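Local coordinates for protein thiamine pyrophosphokinase (PDB 2G9Z) that catalyses the transfer of a pyrophosphate group from ATP to thiamine, yielding the cofactor thiamine diphosphate, at residues S18-S30 and L296-Q310. Residues are numbered along the deposited sequence; the frame is centred on the assembly and turned at random.
Sequences SELIEQVIEQPDS and LKYDMRNWKTEMLGQ. With VNP (3-[(4-amino-2-methylpyrimidin-5-yl)methyl]-5-(2-{[hydroxy(phosphonoamino)phosphoryl]oxy}ethyl)-4-methyl-1,3-thiazol-3-I um), chain N.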
ATOM      1  N   SER A  18      12.653 -15.395 -20.738  1.00 46.45           N
ATOM      2  CA  SER A  18      13.216 -16.125 -21.909  1.00 45.34           C
ATOM      3  C   SER A  18      13.568 -15.150 -23.025  1.00 44.88           C
ATOM      4  O   SER A  18      13.865 -13.980 -22.775  1.00 45.56           O
ATOM      5  CB  SER A  18      12.203 -17.145 -22.434  1.00 45.55           C
ATOM      6  OG  SER A  18      11.089 -16.498 -23.026  1.00 45.18           O
ATOM      7  N   GLU A  19      13.526 -15.648 -24.258  1.00 43.14           N
ATOM      8  CA  GLU A  19      13.834 -14.845 -25.434  1.00 40.52           C
ATOM      9  C   GLU A  19      12.537 -14.366 -26.085  1.00 36.63           C
ATOM     10  O   GLU A  19      12.554 -13.520 -26.978  1.00 36.06           O
ATOM     11  CB  GLU A  19      14.649 -15.677 -26.430  1.00 43.17           C
ATOM     12  CG  GLU A  19      15.166 -14.899 -27.637  1.00 47.81           C
ATOM     13  CD  GLU A  19      16.113 -15.718 -28.505  1.00 50.12           C
ATOM     14  OE1 GLU A  19      15.692 -16.782 -29.008  1.00 52.21           O
ATOM     15  OE2 GLU A  19      17.277 -15.296 -28.683  1.00 50.27           O
ATOM     16  N   LEU A  20      11.413 -14.903 -25.625  1.00 33.47           N
ATOM     17  CA  LEU A  20      10.116 -14.525 -26.173  1.00 30.37           C
ATOM     18  C   LEU A  20       9.851 -13.038 -25.980  1.00 29.29           C
ATOM     19  O   LEU A  20      10.194 -12.462 -24.946  1.00 28.60           O
ATOM     20  CB  LEU A  20       9.000 -15.338 -25.516  1.00 28.52           C
ATOM     21  CG  LEU A  20       9.075 -16.856 -25.688  1.00 28.68           C
ATOM     22  CD1 LEU A  20       7.901 -17.499 -24.975  1.00 27.95           C
ATOM     23  CD2 LEU A  20       9.064 -17.218 -27.173  1.00 27.84           C
ATOM     24  N   ILE A  21       9.241 -12.418 -26.984  1.00 26.84           N
ATOM     25  CA  ILE A  21       8.933 -10.997 -26.923  1.00 26.99           C
ATOM     26  C   ILE A  21       7.917 -10.718 -25.822  1.00 27.50           C
ATOM     27  O   ILE A  21       6.935 -11.447 -25.671  1.00 26.44           O
ATOM     28  CB  ILE A  21       8.336 -10.497 -28.255  1.00 28.10           C
ATOM     29  CG1 ILE A  21       9.291 -10.811 -29.408  1.00 28.49           C
ATOM     30  CG2 ILE A  21       8.085  -8.996 -28.183  1.00 28.66           C
ATOM     31  CD1 ILE A  21       8.654 -10.665 -30.776  1.00 27.24           C
ATOM     32  N   GLU A  22       8.164  -9.668 -25.044  1.00 26.69           N
ATOM     33  CA  GLU A  22       7.244  -9.277 -23.986  1.00 26.74           C
ATOM     34  C   GLU A  22       6.207  -8.400 -24.671  1.00 26.60           C
ATOM     35  O   GLU A  22       6.467  -7.239 -24.981  1.00 29.17           O
ATOM     36  CB  GLU A  22       7.981  -8.493 -22.899  1.00 27.41           C
ATOM     37  CG  GLU A  22       9.040  -9.310 -22.188  1.00 26.05           C
ATOM     38  CD  GLU A  22       9.656  -8.579 -21.015  1.00 29.65           C
ATOM     39  OE1 GLU A  22       8.895  -8.088 -20.154  1.00 27.65           O
ATOM     40  OE2 GLU A  22      10.900  -8.503 -20.950  1.00 29.14           O
ATOM     41  N   GLN A  23       5.031  -8.966 -24.911  1.00 23.69           N
ATOM     42  CA  GLN A  23       3.969  -8.260 -25.608  1.00 22.65           C
ATOM     43  C   GLN A  23       2.846  -7.693 -24.747  1.00 21.36           C
ATOM     44  O   GLN A  23       2.505  -8.241 -23.701  1.00 20.94           O
ATOM     45  CB  GLN A  23       3.358  -9.196 -26.666  1.00 23.49           C
ATOM     46  CG  GLN A  23       4.324  -9.588 -27.780  1.00 24.77           C
ATOM     47  CD  GLN A  23       3.810 -10.727 -28.653  1.00 28.85           C
ATOM     48  OE1 GLN A  23       4.058 -10.756 -29.860  1.00 31.43           O
ATOM     49  NE2 GLN A  23       3.115 -11.682 -28.043  1.00 28.54           N
ATOM     50  N   VAL A  24       2.292  -6.578 -25.212  1.00 21.13           N
ATOM     51  CA  VAL A  24       1.157  -5.923 -24.573  1.00 21.86           C
ATOM     52  C   VAL A  24       0.171  -5.683 -25.713  1.00 22.16           C
ATOM     53  O   VAL A  24       0.479  -4.982 -26.680  1.00 23.48           O
ATOM     54  CB  VAL A  24       1.529  -4.566 -23.925  1.00 22.60           C
ATOM     55  CG1 VAL A  24       0.260  -3.867 -23.432  1.00 21.70           C
ATOM     56  CG2 VAL A  24       2.484  -4.791 -22.752  1.00 20.80           C
ATOM     57  N   ILE A  25      -1.009  -6.278 -25.601  1.00 22.18           N
ATOM     58  CA  ILE A  25      -2.024  -6.159 -26.636  1.00 22.42           C
ATOM     59  C   ILE A  25      -3.192  -5.289 -26.202  1.00 22.70           C
ATOM     60  O   ILE A  25      -3.878  -5.603 -25.232  1.00 22.24           O
ATOM     61  CB  ILE A  25      -2.586  -7.548 -27.006  1.00 23.18           C
ATOM     62  CG1 ILE A  25      -1.446  -8.480 -27.417  1.00 23.32           C
ATOM     63  CG2 ILE A  25      -3.616  -7.418 -28.128  1.00 21.99           C
ATOM     64  CD1 ILE A  25      -1.856  -9.936 -27.496  1.00 25.53           C
ATOM     65  N   GLU A  26      -3.421  -4.195 -26.918  1.00 22.97           N
ATOM     66  CA  GLU A  26      -4.541  -3.330 -26.592  1.00 25.04           C
ATOM     67  C   GLU A  26      -5.793  -4.020 -27.118  1.00 26.58           C
ATOM     68  O   GLU A  26      -5.949  -4.222 -28.323  1.00 26.68           O
ATOM     69  CB  GLU A  26      -4.355  -1.952 -27.229  1.00 26.59           C
ATOM     70  CG  GLU A  26      -3.385  -1.069 -26.456  1.00 29.19           C
ATOM     71  CD  GLU A  26      -3.031   0.211 -27.186  0.64 30.26           C
ATOM     72  OE1 GLU A  26      -3.875   0.703 -27.962  1.00 32.88           O
ATOM     73  OE2 GLU A  26      -1.915   0.735 -26.970  1.00 30.90           O
ATOM     74  N   GLN A  27      -6.675  -4.397 -26.197  1.00 24.62           N
ATOM     75  CA  GLN A  27      -7.907  -5.090 -26.544  1.00 22.73           C
ATOM     76  C   GLN A  27      -9.084  -4.136 -26.605  1.00 21.47           C
ATOM     77  O   GLN A  27      -8.971  -2.976 -26.219  1.00 21.24           O
ATOM     78  CB  GLN A  27      -8.201  -6.160 -25.489  1.00 22.77           C
ATOM     79  CG  GLN A  27      -7.084  -7.150 -25.303  1.00 23.87           C
ATOM     80  CD  GLN A  27      -7.054  -8.191 -26.399  1.00 23.38           C
ATOM     81  OE1 GLN A  27      -7.429  -7.919 -27.539  1.00 23.73           O
ATOM     82  NE2 GLN A  27      -6.596  -9.385 -26.063  1.00 21.19           N
ATOM     83  N   PRO A  28     -10.222  -4.602 -27.138  1.00 20.20           N
ATOM     84  CA  PRO A  28     -11.389  -3.724 -27.196  1.00 21.66           C
ATOM     85  C   PRO A  28     -11.918  -3.656 -25.766  1.00 20.44           C
ATOM     86  O   PRO A  28     -11.524  -4.465 -24.924  1.00 20.26           O
ATOM     87  CB  PRO A  28     -12.335  -4.460 -28.150  1.00 22.85           C
ATOM     88  CG  PRO A  28     -11.939  -5.876 -28.006  1.00 22.83           C
ATOM     89  CD  PRO A  28     -10.440  -5.809 -27.947  1.00 21.00           C
ATOM     90  N   ASP A  29     -12.793  -2.700 -25.489  1.00 20.78           N
ATOM     91  CA  ASP A  29     -13.336  -2.542 -24.147  1.00 21.37           C
ATOM     92  C   ASP A  29     -14.136  -3.730 -23.645  1.00 20.98           C
ATOM     93  O   ASP A  29     -14.322  -3.898 -22.442  1.00 19.23           O
ATOM     94  CB  ASP A  29     -14.205  -1.291 -24.068  1.00 22.03           C
ATOM     95  CG  ASP A  29     -13.398  -0.025 -24.172  1.00 25.40           C
ATOM     96  OD1 ASP A  29     -12.212  -0.053 -23.780  1.00 24.83           O
ATOM     97  OD2 ASP A  29     -13.953   0.994 -24.632  1.00 25.51           O
ATOM     98  N   SER A  30     -14.627  -4.548 -24.564  1.00 21.78           N
ATOM     99  CA  SER A  30     -15.400  -5.705 -24.163  1.00 21.89           C
ATOM    100  C   SER A  30     -14.960  -6.935 -24.927  1.00 22.28           C
ATOM    101  O   SER A  30     -14.703  -6.877 -26.123  1.00 23.63           O
ATOM    102  CB  SER A  30     -16.891  -5.442 -24.372  1.00 22.07           C
ATOM    103  OG  SER A  30     -17.352  -4.451 -23.467  1.00 20.98           O
ATOM    104  N   LEU A 296      -7.857  -8.707 -20.352  1.00 14.94           N
ATOM    105  CA  LEU A 296      -7.555  -7.398 -19.783  1.00 15.16           C
ATOM    106  C   LEU A 296      -7.427  -6.409 -20.942  1.00 16.75           C
ATOM    107  O   LEU A 296      -7.110  -6.810 -22.063  1.00 16.88           O
ATOM    108  CB  LEU A 296      -6.254  -7.444 -18.977  1.00 13.17           C
ATOM    109  CG  LEU A 296      -6.273  -8.437 -17.811  1.00 16.03           C
ATOM    110  CD1 LEU A 296      -4.967  -8.333 -17.028  1.00 14.94           C
ATOM    111  CD2 LEU A 296      -7.470  -8.148 -16.903  1.00 15.05           C
ATOM    112  N   LYS A 297      -7.687  -5.133 -20.671  1.00 16.27           N
ATOM    113  CA  LYS A 297      -7.600  -4.089 -21.690  1.00 17.49           C
ATOM    114  C   LYS A 297      -6.204  -4.084 -22.307  1.00 18.39           C
ATOM    115  O   LYS A 297      -6.048  -3.939 -23.518  1.00 19.90           O
ATOM    116  CB  LYS A 297      -7.909  -2.726 -21.067  1.00 18.06           C
ATOM    117  CG  LYS A 297      -7.877  -1.544 -22.040  1.00 18.46           C
ATOM    118  CD  LYS A 297      -8.997  -1.603 -23.060  1.00 19.39           C
ATOM    119  CE  LYS A 297      -8.929  -0.410 -24.014  1.00 21.77           C
ATOM    120  NZ  LYS A 297      -9.984  -0.494 -25.065  1.00 22.24           N
ATOM    121  N   TYR A 298      -5.192  -4.243 -21.465  1.00 16.51           N
ATOM    122  CA  TYR A 298      -3.814  -4.296 -21.930  1.00 17.13           C
ATOM    123  C   TYR A 298      -3.328  -5.698 -21.574  1.00 17.50           C
ATOM    124  O   TYR A 298      -2.699  -5.914 -20.537  1.00 14.93           O
ATOM    125  CB  TYR A 298      -2.987  -3.215 -21.231  1.00 15.89           C
ATOM    126  CG  TYR A 298      -3.565  -1.836 -21.449  1.00 17.05           C
ATOM    127  CD1 TYR A 298      -3.228  -1.081 -22.574  1.00 15.11           C
ATOM    128  CD2 TYR A 298      -4.508  -1.315 -20.568  1.00 16.30           C
ATOM    129  CE1 TYR A 298      -3.821   0.159 -22.810  1.00 17.66           C
ATOM    130  CE2 TYR A 298      -5.108  -0.083 -20.798  1.00 17.60           C
ATOM    131  CZ  TYR A 298      -4.764   0.647 -21.917  1.00 17.36           C
ATOM    132  OH  TYR A 298      -5.381   1.857 -22.141  1.00 19.38           O
ATOM    133  N   ASP A 299      -3.672  -6.656 -22.432  1.00 17.71           N
ATOM    134  CA  ASP A 299      -3.295  -8.043 -22.216  1.00 17.47           C
ATOM    135  C   ASP A 299      -1.809  -8.230 -22.400  1.00 17.63           C
ATOM    136  O   ASP A 299      -1.194  -7.635 -23.287  1.00 19.92           O
ATOM    137  CB  ASP A 299      -4.057  -8.985 -23.163  1.00 16.15           C
ATOM    138  CG  ASP A 299      -5.378  -9.462 -22.575  1.00 19.65           C
ATOM    139  OD1 ASP A 299      -5.458  -9.595 -21.327  1.00 17.83           O
ATOM    140  OD2 ASP A 299      -6.329  -9.721 -23.353  1.00 17.65           O
ATOM    141  N   MET A 300      -1.237  -9.077 -21.559  1.00 17.94           N
ATOM    142  CA  MET A 300       0.189  -9.346 -21.597  1.00 18.19           C
ATOM    143  C   MET A 300       0.474 -10.753 -22.102  1.00 18.56           C
ATOM    144  O   MET A 300      -0.311 -11.677 -21.895  1.00 17.66           O
ATOM    145  CB  MET A 300       0.774  -9.169 -20.189  1.00 18.52           C
ATOM    146  CG  MET A 300       0.705  -7.736 -19.656  1.00 16.74           C
ATOM    147  SD  MET A 300       0.586  -7.621 -17.834  1.00 17.16           S
ATOM    148  CE  MET A 300      -1.146  -7.962 -17.608  1.00 19.99           C
ATOM    149  N   ARG A 301       1.601 -10.902 -22.783  1.00 19.91           N
ATOM    150  CA  ARG A 301       2.030 -12.197 -23.281  1.00 20.65           C
ATOM    151  C   ARG A 301       3.519 -12.263 -22.979  1.00 18.06           C
ATOM    152  O   ARG A 301       4.279 -11.413 -23.429  1.00 19.09           O
ATOM    153  CB  ARG A 301       1.763 -12.325 -24.790  1.00 20.56           C
ATOM    154  CG  ARG A 301       0.277 -12.223 -25.162  1.00 22.90           C
ATOM    155  CD  ARG A 301      -0.557 -13.215 -24.358  1.00 23.74           C
ATOM    156  NE  ARG A 301      -1.948 -12.791 -24.222  1.00 22.17           N
ATOM    157  CZ  ARG A 301      -2.828 -12.764 -25.217  1.00 23.54           C
ATOM    158  NH1 ARG A 301      -2.469 -13.144 -26.442  1.00 22.00           N
ATOM    159  NH2 ARG A 301      -4.065 -12.340 -24.991  1.00 18.30           N
ATOM    160  N   ASN A 302       3.918 -13.251 -22.184  1.00 20.00           N
ATOM    161  CA  ASN A 302       5.319 -13.425 -21.810  1.00 20.69           C
ATOM    162  C   ASN A 302       5.916 -12.114 -21.301  1.00 21.68           C
ATOM    163  O   ASN A 302       7.085 -11.811 -21.544  1.00 21.50           O
ATOM    164  CB  ASN A 302       6.108 -13.935 -23.015  1.00 22.86           C
ATOM    165  CG  ASN A 302       5.597 -15.277 -23.511  1.00 25.91           C
ATOM    166  OD1 ASN A 302       5.608 -16.267 -22.780  1.00 27.01           O
ATOM    167  ND2 ASN A 302       5.141 -15.313 -24.756  1.00 25.39           N
ATOM    168  N   TRP A 303       5.098 -11.355 -20.577  1.00 21.11           N
ATOM    169  CA  TRP A 303       5.486 -10.059 -20.033  1.00 20.98           C
ATOM    170  C   TRP A 303       6.094 -10.220 -18.639  1.00 21.68           C
ATOM    171  O   TRP A 303       5.410 -10.658 -17.706  1.00 20.83           O
ATOM    172  CB  TRP A 303       4.247  -9.166 -19.968  1.00 20.37           C
ATOM    173  CG  TRP A 303       4.522  -7.705 -19.912  1.00 20.69           C
ATOM    174  CD1 TRP A 303       4.957  -6.911 -20.933  1.00 20.57           C
ATOM    175  CD2 TRP A 303       4.329  -6.843 -18.785  1.00 19.40           C
ATOM    176  NE1 TRP A 303       5.039  -5.605 -20.514  1.00 22.64           N
ATOM    177  CE2 TRP A 303       4.661  -5.535 -19.199  1.00 21.21           C
ATOM    178  CE3 TRP A 303       3.903  -7.050 -17.467  1.00 20.21           C
ATOM    179  CZ2 TRP A 303       4.581  -4.434 -18.339  1.00 19.88           C
ATOM    180  CZ3 TRP A 303       3.825  -5.957 -16.610  1.00 17.88           C
ATOM    181  CH2 TRP A 303       4.162  -4.666 -17.051  1.00 21.55           C
ATOM    182  N   LYS A 304       7.370  -9.858 -18.506  1.00 21.16           N
ATOM    183  CA  LYS A 304       8.095  -9.973 -17.238  1.00 21.18           C
ATOM    184  C   LYS A 304       7.853  -8.772 -16.336  1.00 20.32           C
ATOM    185  O   LYS A 304       8.096  -7.628 -16.728  1.00 19.27           O
ATOM    186  CB  LYS A 304       9.599 -10.097 -17.490  1.00 23.07           C
ATOM    187  CG  LYS A 304       9.993 -11.226 -18.416  1.00 27.53           C
ATOM    188  CD  LYS A 304      11.481 -11.200 -18.701  1.00 30.03           C
ATOM    189  CE  LYS A 304      11.855 -12.220 -19.762  1.00 34.00           C
ATOM    190  NZ  LYS A 304      13.295 -12.121 -20.138  1.00 36.77           N
ATOM    191  N   THR A 305       7.393  -9.038 -15.120  1.00 19.05           N
ATOM    192  CA  THR A 305       7.109  -7.969 -14.176  1.00 18.08           C
ATOM    193  C   THR A 305       7.862  -8.111 -12.854  1.00 17.72           C
ATOM    194  O   THR A 305       8.069  -9.219 -12.352  1.00 18.14           O
ATOM    195  CB  THR A 305       5.598  -7.891 -13.877  1.00 16.14           C
ATOM    196  OG1 THR A 305       5.335  -6.745 -13.057  1.00 15.72           O
ATOM    197  CG2 THR A 305       5.120  -9.158 -13.160  1.00 16.49           C
ATOM    198  N   GLU A 306       8.280  -6.981 -12.299  1.00 18.40           N
ATOM    199  CA  GLU A 306       8.988  -6.978 -11.027  1.00 19.41           C
ATOM    200  C   GLU A 306       9.152  -5.551 -10.527  1.00 17.72           C
ATOM    201  O   GLU A 306       9.090  -4.601 -11.308  1.00 15.22           O
ATOM    202  CB  GLU A 306      10.366  -7.643 -11.175  1.00 22.14           C
ATOM    203  CG  GLU A 306      11.391  -6.848 -11.980  1.00 27.18           C
ATOM    204  CD  GLU A 306      12.700  -7.608 -12.166  1.00 31.78           C
ATOM    205  OE1 GLU A 306      13.194  -8.209 -11.187  1.00 35.92           O
ATOM    206  OE2 GLU A 306      13.241  -7.600 -13.290  1.00 35.69           O
ATOM    207  N   MET A 307       9.324  -5.396  -9.220  1.00 18.16           N
ATOM    208  CA  MET A 307       9.532  -4.073  -8.660  1.00 17.77           C
ATOM    209  C   MET A 307      10.916  -3.672  -9.163  1.00 19.57           C
ATOM    210  O   MET A 307      11.784  -4.533  -9.331  1.00 18.80           O
ATOM    211  CB  MET A 307       9.476  -4.125  -7.129  1.00 17.65           C
ATOM    212  CG  MET A 307       8.088  -4.440  -6.593  1.00 13.64           C
ATOM    213  SD  MET A 307       6.806  -3.267  -7.150  1.00 17.24           S
ATOM    214  CE  MET A 307       6.936  -1.978  -5.867  1.00 17.64           C
ATOM    215  N   LEU A 308      11.110  -2.381  -9.416  1.00 21.10           N
ATOM    216  CA  LEU A 308      12.371  -1.875  -9.960  1.00 24.78           C
ATOM    217  C   LEU A 308      12.348  -2.150 -11.459  1.00 24.82           C
ATOM    218  O   LEU A 308      13.363  -2.044 -12.141  1.00 28.06           O
ATOM    219  CB  LEU A 308      13.583  -2.578  -9.339  1.00 26.19           C
ATOM    220  CG  LEU A 308      14.135  -2.076  -8.007  1.00 28.33           C
ATOM    221  CD1 LEU A 308      14.960  -0.813  -8.219  1.00 28.31           C
ATOM    222  CD2 LEU A 308      12.983  -1.842  -7.057  1.00 29.46           C
ATOM    223  N   GLY A 309      11.175  -2.517 -11.958  1.00 23.85           N
ATOM    224  CA  GLY A 309      11.019  -2.798 -13.373  1.00 21.69           C
ATOM    225  C   GLY A 309       9.624  -2.390 -13.798  1.00 20.15           C
ATOM    226  O   GLY A 309       9.076  -1.419 -13.275  1.00 20.59           O
ATOM    227  N   GLN A 310       9.041  -3.123 -14.741  1.00 19.63           N
ATOM    228  CA  GLN A 310       7.692  -2.812 -15.201  1.00 17.96           C
ATOM    229  C   GLN A 310       6.640  -3.490 -14.336  1.00 15.98           C
ATOM    230  O   GLN A 310       6.785  -4.649 -13.940  1.00 16.72           O
ATOM    231  CB  GLN A 310       7.503  -3.213 -16.676  1.00 20.46           C
ATOM    232  CG  GLN A 310       8.331  -4.408 -17.132  1.00 23.34           C
ATOM    233  CD  GLN A 310       8.111  -4.753 -18.604  1.00 24.99           C
ATOM    234  OE1 GLN A 310       8.051  -3.872 -19.463  1.00 27.68           O
ATOM    235  NE2 GLN A 310       8.005  -6.039 -18.894  1.00 22.68           N
TER
HETATM  236  O2G VNP N 601      -6.441   6.163 -15.740  1.00 23.52           O
HETATM  237  PG  VNP N 601      -6.175   6.109 -14.156  1.00 22.16           P
HETATM  238  O3G VNP N 601      -6.514   4.775 -13.610  1.00 24.39           O
HETATM  239  O1G VNP N 601      -7.093   7.267 -13.517  1.00 26.22           O
HETATM  240  N3B VNP N 601      -4.621   6.500 -13.885  1.00 20.41           N
HETATM  241  PB  VNP N 601      -4.014   7.582 -14.932  1.00 20.46           P
HETATM  242  O2B VNP N 601      -2.692   8.025 -14.435  1.00 19.71           O
HETATM  243  O1B VNP N 601      -5.043   8.620 -15.163  1.00 19.22           O
HETATM  244  O1  VNP N 601      -3.825   6.749 -16.297  1.00 21.01           O
HETATM  245  C7  VNP N 601      -2.974   5.603 -16.428  1.00 21.45           C
HETATM  246  C12 VNP N 601      -2.526   5.566 -17.890  1.00 20.34           C
HETATM  247  C11 VNP N 601      -1.712   4.348 -18.339  1.00 19.11           C
HETATM  248  C10 VNP N 601      -2.497   3.055 -18.576  1.00 15.29           C
HETATM  249  CM4 VNP N 601      -3.955   3.046 -19.044  1.00 13.85           C
HETATM  250  S1  VNP N 601      -0.403   3.733 -17.229  1.00 19.00           S
HETATM  251  C9  VNP N 601      -0.599   2.083 -17.777  1.00 17.22           C
HETATM  252  N5  VNP N 601      -1.809   1.938 -18.321  1.00 16.83           N
HETATM  253  C7A VNP N 601      -2.416   0.617 -18.553  1.00 14.78           C
HETATM  254  C5A VNP N 601      -1.393  -0.501 -18.779  1.00 14.36           C
HETATM  255  C6A VNP N 601      -1.409  -1.545 -17.862  1.00 14.36           C
HETATM  256  N1A VNP N 601      -0.632  -2.600 -18.017  1.00 15.72           N
HETATM  257  C2A VNP N 601       0.200  -2.695 -19.064  1.00 13.40           C
HETATM  258  CM2 VNP N 601       1.061  -3.949 -19.234  1.00 16.52           C
HETATM  259  N3A VNP N 601       0.258  -1.710 -19.970  1.00 12.71           N
HETATM  260  C4A VNP N 601      -0.515  -0.620 -19.852  1.00 14.92           C
HETATM  261  N4A VNP N 601      -0.430   0.334 -20.777  1.00 17.29           N
HETATM  262  O   HOH W   1       9.562 -12.955 -22.416  0.97 34.61           O
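A strand from the chain's N-terminal end, over 260 residues away in sequence, sets Val24 beside Tyr298, Met300 and Trp303 at the pyrimidine end of the thiamine diphosphate analogue VNP. Strand 23-26 adds antiparallel to strand 298-301; Gln23 with Arg301 and Ile25 with Asp299 form hydrogen-bonded pairs. Branched Val24 suits the pocket face: with CG1 anti to the backbone N (chi1 173°), CG1 rests on Tyr298 CB and CG2 lies 3.5 Å from Trp303 NE1. Flat aromatic rings suit the ligand's carbons: Tyr298 takes methylene C7A over one face, its hydroxyl hydrogen-bonded to Gln151 OE1 of the second subunit, and Trp303 takes methyl CM2. On the other sheet face, the Ile25 CD1 methyl lies over the Arg301 guanidinium, 3.4 Å from NH1, while Arg301 NE is hydrogen-bonded to Ser293 O. Gln27 NE2 gives Asp299 OD2 a 2.7 Å hydrogen bond using OD2's anti lone pair, close to the Gln27 amide plane. Lys297 is long enough to bring NZ to Gln27 O and, 2.6 Å away, to Asp29 OD1 in a salt bridge. Lys304 N meets Glu22 OE1 at 2.9 Å from above the carboxylate plane. The tail strand thus adds Val24 to one wall of the thiamine-binding site, which the second subunit also lines.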